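Local atomic coordinates of lipolytic protein G-D-S-L family (Chitinophaga pinensis, PDB entry 4Q7Q), a protein that is of unknown function but probably hydrolyses ester bonds, as a possible lipase of the GDSL family within the SGNH hydrolase clan. Residues D134-N144 against F216-Y225. Residues are numbered along the deposited sequence; the frame is centred on the assembly and turned at random.
Sequences DFVYIADAKNN and FNPENNEYPY
Two tyrosine-to-carbonyl hydrogen bonds dock the short strand 135-136 of this SGNH-type hydrolase, with its lead-in residue D134, onto the loop between strand 203-206 and helix 241-257. Y223 OH donates to V136 O at 2.7 Å, tilted from the carbonyl plane, and Y225 OH grips D134 O at 2.7 Å with a similar tilt but a more bent approach at the carbonyl (130°, against 148° at V136 O). Each phenol is long enough to carry its hydroxyl to the backbone while its ring packs on V136. Both valine branches are used: CG1, anti to the backbone N (chi1 -175°), reaches Y223 CE1 at 3.6 Å, whereas CG2 meets P224 CG at 3.8 Å and Y225 CE2 at 4.1 Å. I138 CG1 packs 4.0 Å from Y223 CZ. In the turn beyond, the compact methyl of A141 lets F216 and P218 close in, its CB 4.0 Å from F216 CZ, and A141 O, at the edge of the F216 ring, accepts from N144 ND2 at 2.9 Å. A phenylalanine in place of Y223 would probably leave V136 O without this donor. Polar bonds and apolar packing thus fix the loop on 134-144, with Y223 beside D235 of a possible Ser-His-Asp triad.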
ATOM      1  N   ASP A 134      -1.851   5.206 -12.852  1.00 15.24           N
ATOM      2  CA  ASP A 134      -1.788   4.044 -13.734  1.00 17.19           C
ATOM      3  C   ASP A 134      -0.553   3.225 -13.388  1.00 17.51           C
ATOM      4  O   ASP A 134       0.560   3.746 -13.355  1.00 18.67           O
ATOM      5  CB  ASP A 134      -1.690   4.481 -15.198  1.00 17.86           C
ATOM      6  CG  ASP A 134      -2.991   5.031 -15.747  1.00 18.11           C
ATOM      7  OD1 ASP A 134      -3.982   5.169 -15.002  1.00 18.14           O
ATOM      8  OD2 ASP A 134      -3.010   5.329 -16.953  1.00 19.81           O
ATOM      9  N   PHE A 135      -0.762   1.940 -13.133  1.00 15.88           N
ATOM     10  CA  PHE A 135       0.312   1.031 -12.777  1.00 16.31           C
ATOM     11  C   PHE A 135       0.717   0.195 -13.976  1.00 16.01           C
ATOM     12  O   PHE A 135      -0.144  -0.323 -14.683  1.00 17.43           O
ATOM     13  CB  PHE A 135      -0.170   0.112 -11.655  1.00 16.78           C
ATOM     14  CG  PHE A 135       0.654  -1.137 -11.481  1.00 16.54           C
ATOM     15  CD1 PHE A 135       1.960  -1.058 -11.039  1.00 17.36           C
ATOM     16  CD2 PHE A 135       0.114  -2.389 -11.746  1.00 17.03           C
ATOM     17  CE1 PHE A 135       2.721  -2.206 -10.865  1.00 16.80           C
ATOM     18  CE2 PHE A 135       0.864  -3.539 -11.567  1.00 17.74           C
ATOM     19  CZ  PHE A 135       2.174  -3.448 -11.130  1.00 16.79           C
ATOM     20  N   VAL A 136       2.022   0.076 -14.214  1.00 17.00           N
ATOM     21  CA  VAL A 136       2.543  -0.871 -15.194  1.00 17.22           C
ATOM     22  C   VAL A 136       3.682  -1.650 -14.548  1.00 17.35           C
ATOM     23  O   VAL A 136       4.658  -1.064 -14.093  1.00 18.44           O
ATOM     24  CB  VAL A 136       3.040  -0.174 -16.475  1.00 17.85           C
ATOM     25  CG1 VAL A 136       3.449  -1.212 -17.500  1.00 18.70           C
ATOM     26  CG2 VAL A 136       1.959   0.723 -17.047  1.00 18.51           C
ATOM     27  N   TYR A 137       3.538  -2.970 -14.480  1.00 18.11           N
ATOM     28  CA  TYR A 137       4.519  -3.816 -13.812  1.00 19.41           C
ATOM     29  C   TYR A 137       5.865  -3.794 -14.542  1.00 20.08           C
ATOM     30  O   TYR A 137       5.946  -4.077 -15.738  1.00 20.55           O
ATOM     31  CB  TYR A 137       3.989  -5.250 -13.720  1.00 19.44           C
ATOM     32  CG  TYR A 137       4.862  -6.198 -12.928  1.00 19.84           C
ATOM     33  CD1 TYR A 137       5.602  -5.752 -11.839  1.00 20.35           C
ATOM     34  CD2 TYR A 137       4.943  -7.542 -13.270  1.00 21.36           C
ATOM     35  CE1 TYR A 137       6.401  -6.615 -11.115  1.00 23.12           C
ATOM     36  CE2 TYR A 137       5.739  -8.418 -12.546  1.00 23.43           C
ATOM     37  CZ  TYR A 137       6.471  -7.947 -11.468  1.00 23.74           C
ATOM     38  OH  TYR A 137       7.266  -8.808 -10.742  1.00 25.64           O
ATOM     39  N   ILE A 138       6.923  -3.469 -13.806  1.00 21.23           N
ATOM     40  CA  ILE A 138       8.246  -3.308 -14.391  1.00 23.57           C
ATOM     41  C   ILE A 138       8.808  -4.597 -15.008  1.00 25.62           C
ATOM     42  O   ILE A 138       9.639  -4.546 -15.923  1.00 28.54           O
ATOM     43  CB  ILE A 138       9.233  -2.694 -13.361  1.00 24.04           C
ATOM     44  CG1 ILE A 138      10.410  -2.031 -14.072  1.00 26.13           C
ATOM     45  CG2 ILE A 138       9.707  -3.731 -12.347  1.00 23.72           C
ATOM     46  CD1 ILE A 138      11.177  -1.060 -13.190  1.00 28.05           C
ATOM     47  N   ALA A 139       8.343  -5.752 -14.532  1.00 25.49           N
ATOM     48  CA  ALA A 139       8.845  -7.027 -15.044  1.00 26.68           C
ATOM     49  C   ALA A 139       7.948  -7.629 -16.125  1.00 27.85           C
ATOM     50  O   ALA A 139       8.319  -8.621 -16.760  1.00 29.03           O
ATOM     51  CB  ALA A 139       9.062  -8.024 -13.902  1.00 27.14           C
ATOM     52  N   ASP A 140       6.777  -7.030 -16.335  1.00 27.64           N
ATOM     53  CA  ASP A 140       5.822  -7.516 -17.332  1.00 28.16           C
ATOM     54  C   ASP A 140       4.718  -6.484 -17.543  1.00 26.37           C
ATOM     55  O   ASP A 140       3.749  -6.440 -16.790  1.00 25.20           O
ATOM     56  CB  ASP A 140       5.206  -8.846 -16.882  1.00 31.64           C
ATOM     57  CG  ASP A 140       4.311  -9.473 -17.944  1.00 35.19           C
ATOM     58  OD1 ASP A 140       4.041  -8.829 -18.983  1.00 35.69           O
ATOM     59  OD2 ASP A 140       3.870 -10.620 -17.734  1.00 37.62           O
ATOM     60  N   ALA A 141       4.857  -5.676 -18.590  1.00 26.05           N
ATOM     61  CA  ALA A 141       3.939  -4.566 -18.837  1.00 24.66           C
ATOM     62  C   ALA A 141       2.504  -4.976 -19.168  1.00 24.20           C
ATOM     63  O   ALA A 141       1.611  -4.130 -19.165  1.00 23.40           O
ATOM     64  CB  ALA A 141       4.499  -3.648 -19.927  1.00 25.17           C
ATOM     65  N   LYS A 142       2.283  -6.260 -19.452  1.00 25.67           N
ATOM     66  CA  LYS A 142       0.934  -6.774 -19.683  1.00 26.14           C
ATOM     67  C   LYS A 142       0.146  -6.798 -18.378  1.00 25.60           C
ATOM     68  O   LYS A 142      -1.087  -6.858 -18.380  1.00 27.31           O
ATOM     69  CB  LYS A 142       0.982  -8.174 -20.295  1.00 29.39           C
ATOM     70  CG  LYS A 142       1.585  -8.206 -21.682  1.00 33.05           C
ATOM     71  CD  LYS A 142       1.558  -9.606 -22.269  1.00 35.61           C
ATOM     72  CE  LYS A 142       2.142  -9.617 -23.671  1.00 38.99           C
ATOM     73  NZ  LYS A 142       2.057 -10.964 -24.299  1.00 40.56           N
ATOM     74  N   ASN A 143       0.874  -6.769 -17.268  1.00 22.85           N
ATOM     75  CA  ASN A 143       0.285  -6.600 -15.954  1.00 21.86           C
ATOM     76  C   ASN A 143       0.209  -5.107 -15.678  1.00 19.95           C
ATOM     77  O   ASN A 143       1.217  -4.458 -15.386  1.00 19.50           O
ATOM     78  CB  ASN A 143       1.135  -7.301 -14.898  1.00 23.01           C
ATOM     79  CG  ASN A 143       0.456  -7.374 -13.550  1.00 25.86           C
ATOM     80  OD1 ASN A 143      -0.331  -6.501 -13.178  1.00 26.54           O
ATOM     81  ND2 ASN A 143       0.753  -8.430 -12.805  1.00 28.98           N
ATOM     82  N   ASN A 144      -0.990  -4.562 -15.801  1.00 18.22           N
ATOM     83  CA  ASN A 144      -1.185  -3.142 -15.600  1.00 18.94           C
ATOM     84  C   ASN A 144      -2.572  -2.845 -15.035  1.00 17.74           C
ATOM     85  O   ASN A 144      -3.438  -3.718 -15.015  1.00 22.41           O
ATOM     86  CB  ASN A 144      -0.919  -2.376 -16.905  1.00 19.92           C
ATOM     87  CG  ASN A 144      -1.807  -2.831 -18.046  1.00 23.11           C
ATOM     88  OD1 ASN A 144      -3.009  -2.569 -18.054  1.00 24.57           O
ATOM     89  ND2 ASN A 144      -1.215  -3.512 -19.023  1.00 23.11           N
ATOM     90  N   PHE A 216      -2.185   2.901 -24.019  1.00 23.73           N
ATOM     91  CA  PHE A 216      -0.959   2.147 -23.826  1.00 24.05           C
ATOM     92  C   PHE A 216      -1.172   0.706 -24.266  1.00 25.44           C
ATOM     93  O   PHE A 216      -1.959  -0.029 -23.668  1.00 26.91           O
ATOM     94  CB  PHE A 216      -0.499   2.185 -22.369  1.00 22.70           C
ATOM     95  CG  PHE A 216       0.662   1.269 -22.086  1.00 22.20           C
ATOM     96  CD1 PHE A 216       1.881   1.465 -22.717  1.00 22.82           C
ATOM     97  CD2 PHE A 216       0.530   0.202 -21.211  1.00 23.01           C
ATOM     98  CE1 PHE A 216       2.948   0.622 -22.475  1.00 23.41           C
ATOM     99  CE2 PHE A 216       1.595  -0.641 -20.959  1.00 23.05           C
ATOM    100  CZ  PHE A 216       2.805  -0.435 -21.597  1.00 22.92           C
ATOM    101  N   ASN A 217      -0.480   0.318 -25.327  1.00 26.13           N
ATOM    102  CA  ASN A 217      -0.478  -1.061 -25.788  1.00 29.12           C
ATOM    103  C   ASN A 217       0.883  -1.673 -25.487  1.00 30.53           C
ATOM    104  O   ASN A 217       1.874  -1.315 -26.115  1.00 30.72           O
ATOM    105  CB  ASN A 217      -0.767  -1.109 -27.291  1.00 32.82           C
ATOM    106  CG  ASN A 217      -0.799  -2.525 -27.844  1.00 36.85           C
ATOM    107  OD1 ASN A 217      -0.774  -3.506 -27.095  1.00 38.72           O
ATOM    108  ND2 ASN A 217      -0.866  -2.636 -29.168  1.00 38.31           N
ATOM    109  N   PRO A 218       0.936  -2.596 -24.514  1.00 32.54           N
ATOM    110  CA  PRO A 218       2.206  -3.160 -24.040  1.00 34.88           C
ATOM    111  C   PRO A 218       2.943  -3.979 -25.101  1.00 37.17           C
ATOM    112  O   PRO A 218       4.118  -4.292 -24.915  1.00 39.59           O
ATOM    113  CB  PRO A 218       1.777  -4.057 -22.871  1.00 35.15           C
ATOM    114  CG  PRO A 218       0.336  -4.360 -23.125  1.00 34.07           C
ATOM    115  CD  PRO A 218      -0.221  -3.135 -23.779  1.00 32.91           C
ATOM    116  N   GLU A 219       2.263  -4.317 -26.192  1.00 37.57           N
ATOM    117  CA  GLU A 219       2.891  -5.045 -27.288  1.00 39.40           C
ATOM    118  C   GLU A 219       3.485  -4.091 -28.321  1.00 40.38           C
ATOM    119  O   GLU A 219       4.373  -4.466 -29.083  1.00 41.18           O
ATOM    120  CB  GLU A 219       1.888  -5.991 -27.955  1.00 40.13           C
ATOM    121  N   ASN A 220       2.987  -2.856 -28.339  1.00 40.38           N
ATOM    122  CA  ASN A 220       3.462  -1.837 -29.268  1.00 40.71           C
ATOM    123  C   ASN A 220       3.822  -0.545 -28.530  1.00 39.37           C
ATOM    124  O   ASN A 220       3.370   0.542 -28.894  1.00 42.32           O
ATOM    125  CB  ASN A 220       2.411  -1.574 -30.355  1.00 42.80           C
ATOM    126  CG  ASN A 220       2.894  -0.610 -31.429  1.00 45.20           C
ATOM    127  OD1 ASN A 220       3.784  -0.931 -32.218  1.00 47.60           O
ATOM    128  ND2 ASN A 220       2.298   0.578 -31.468  1.00 44.64           N
ATOM    129  N   ASN A 221       4.632  -0.678 -27.482  1.00 34.98           N
ATOM    130  CA  ASN A 221       5.072   0.461 -26.684  1.00 32.08           C
ATOM    131  C   ASN A 221       6.125   0.000 -25.684  1.00 31.35           C
ATOM    132  O   ASN A 221       5.897  -0.952 -24.937  1.00 31.93           O
ATOM    133  CB  ASN A 221       3.885   1.082 -25.933  1.00 30.11           C
ATOM    134  CG  ASN A 221       4.102   2.546 -25.571  1.00 28.17           C
ATOM    135  OD1 ASN A 221       3.454   3.433 -26.131  1.00 26.83           O
ATOM    136  ND2 ASN A 221       4.984   2.801 -24.606  1.00 25.92           N
ATOM    137  N   GLU A 222       7.274   0.673 -25.671  1.00 29.82           N
ATOM    138  CA  GLU A 222       8.310   0.418 -24.674  1.00 29.49           C
ATOM    139  C   GLU A 222       7.736   0.647 -23.280  1.00 26.49           C
ATOM    140  O   GLU A 222       6.656   1.225 -23.144  1.00 25.30           O
ATOM    141  CB  GLU A 222       9.501   1.352 -24.899  1.00 32.76           C
ATOM    142  CG  GLU A 222      10.119   1.241 -26.281  1.00 35.79           C
ATOM    143  CD  GLU A 222      11.035   2.405 -26.608  1.00 37.95           C
ATOM    144  OE1 GLU A 222      10.895   3.474 -25.976  1.00 39.29           O
ATOM    145  OE2 GLU A 222      11.897   2.248 -27.497  1.00 38.89           O
ATOM    146  N   TYR A 223       8.450   0.201 -22.250  1.00 24.37           N
ATOM    147  CA  TYR A 223       7.986   0.392 -20.877  1.00 23.32           C
ATOM    148  C   TYR A 223       7.756   1.874 -20.631  1.00 23.04           C
ATOM    149  O   TYR A 223       8.653   2.684 -20.840  1.00 24.59           O
ATOM    150  CB  TYR A 223       8.989  -0.166 -19.873  1.00 23.59           C
ATOM    151  CG  TYR A 223       8.481  -0.085 -18.450  1.00 22.36           C
ATOM    152  CD1 TYR A 223       7.437  -0.902 -18.015  1.00 21.73           C
ATOM    153  CD2 TYR A 223       9.030   0.815 -17.544  1.00 21.93           C
ATOM    154  CE1 TYR A 223       6.959  -0.826 -16.723  1.00 22.69           C
ATOM    155  CE2 TYR A 223       8.557   0.896 -16.244  1.00 22.47           C
ATOM    156  CZ  TYR A 223       7.524   0.070 -15.841  1.00 23.06           C
ATOM    157  OH  TYR A 223       7.046   0.150 -14.553  1.00 23.38           O
ATOM    158  N   PRO A 224       6.535   2.240 -20.215  1.00 21.43           N
ATOM    159  CA  PRO A 224       6.151   3.658 -20.233  1.00 20.67           C
ATOM    160  C   PRO A 224       6.654   4.486 -19.044  1.00 20.97           C
ATOM    161  O   PRO A 224       6.428   5.699 -19.018  1.00 20.48           O
ATOM    162  CB  PRO A 224       4.624   3.595 -20.231  1.00 20.85           C
ATOM    163  CG  PRO A 224       4.318   2.320 -19.494  1.00 22.13           C
ATOM    164  CD  PRO A 224       5.395   1.357 -19.916  1.00 21.80           C
ATOM    165  N   TYR A 225       7.333   3.859 -18.091  1.00 21.56           N
ATOM    166  CA  TYR A 225       7.895   4.600 -16.962  1.00 21.49           C
ATOM    167  C   TYR A 225       9.416   4.456 -16.855  1.00 23.75           C
ATOM    168  O   TYR A 225       9.912   3.753 -15.979  1.00 23.57           O
ATOM    169  CB  TYR A 225       7.236   4.148 -15.654  1.00 20.52           C
ATOM    170  CG  TYR A 225       5.770   4.494 -15.523  1.00 18.71           C
ATOM    171  CD1 TYR A 225       5.294   5.755 -15.870  1.00 19.38           C
ATOM    172  CD2 TYR A 225       4.862   3.561 -15.040  1.00 18.08           C
ATOM    173  CE1 TYR A 225       3.954   6.076 -15.738  1.00 19.27           C
ATOM    174  CE2 TYR A 225       3.512   3.869 -14.901  1.00 18.14           C
ATOM    175  CZ  TYR A 225       3.062   5.127 -15.255  1.00 19.88           C
ATOM    176  OH  TYR A 225       1.729   5.442 -15.113  1.00 21.07           O
TER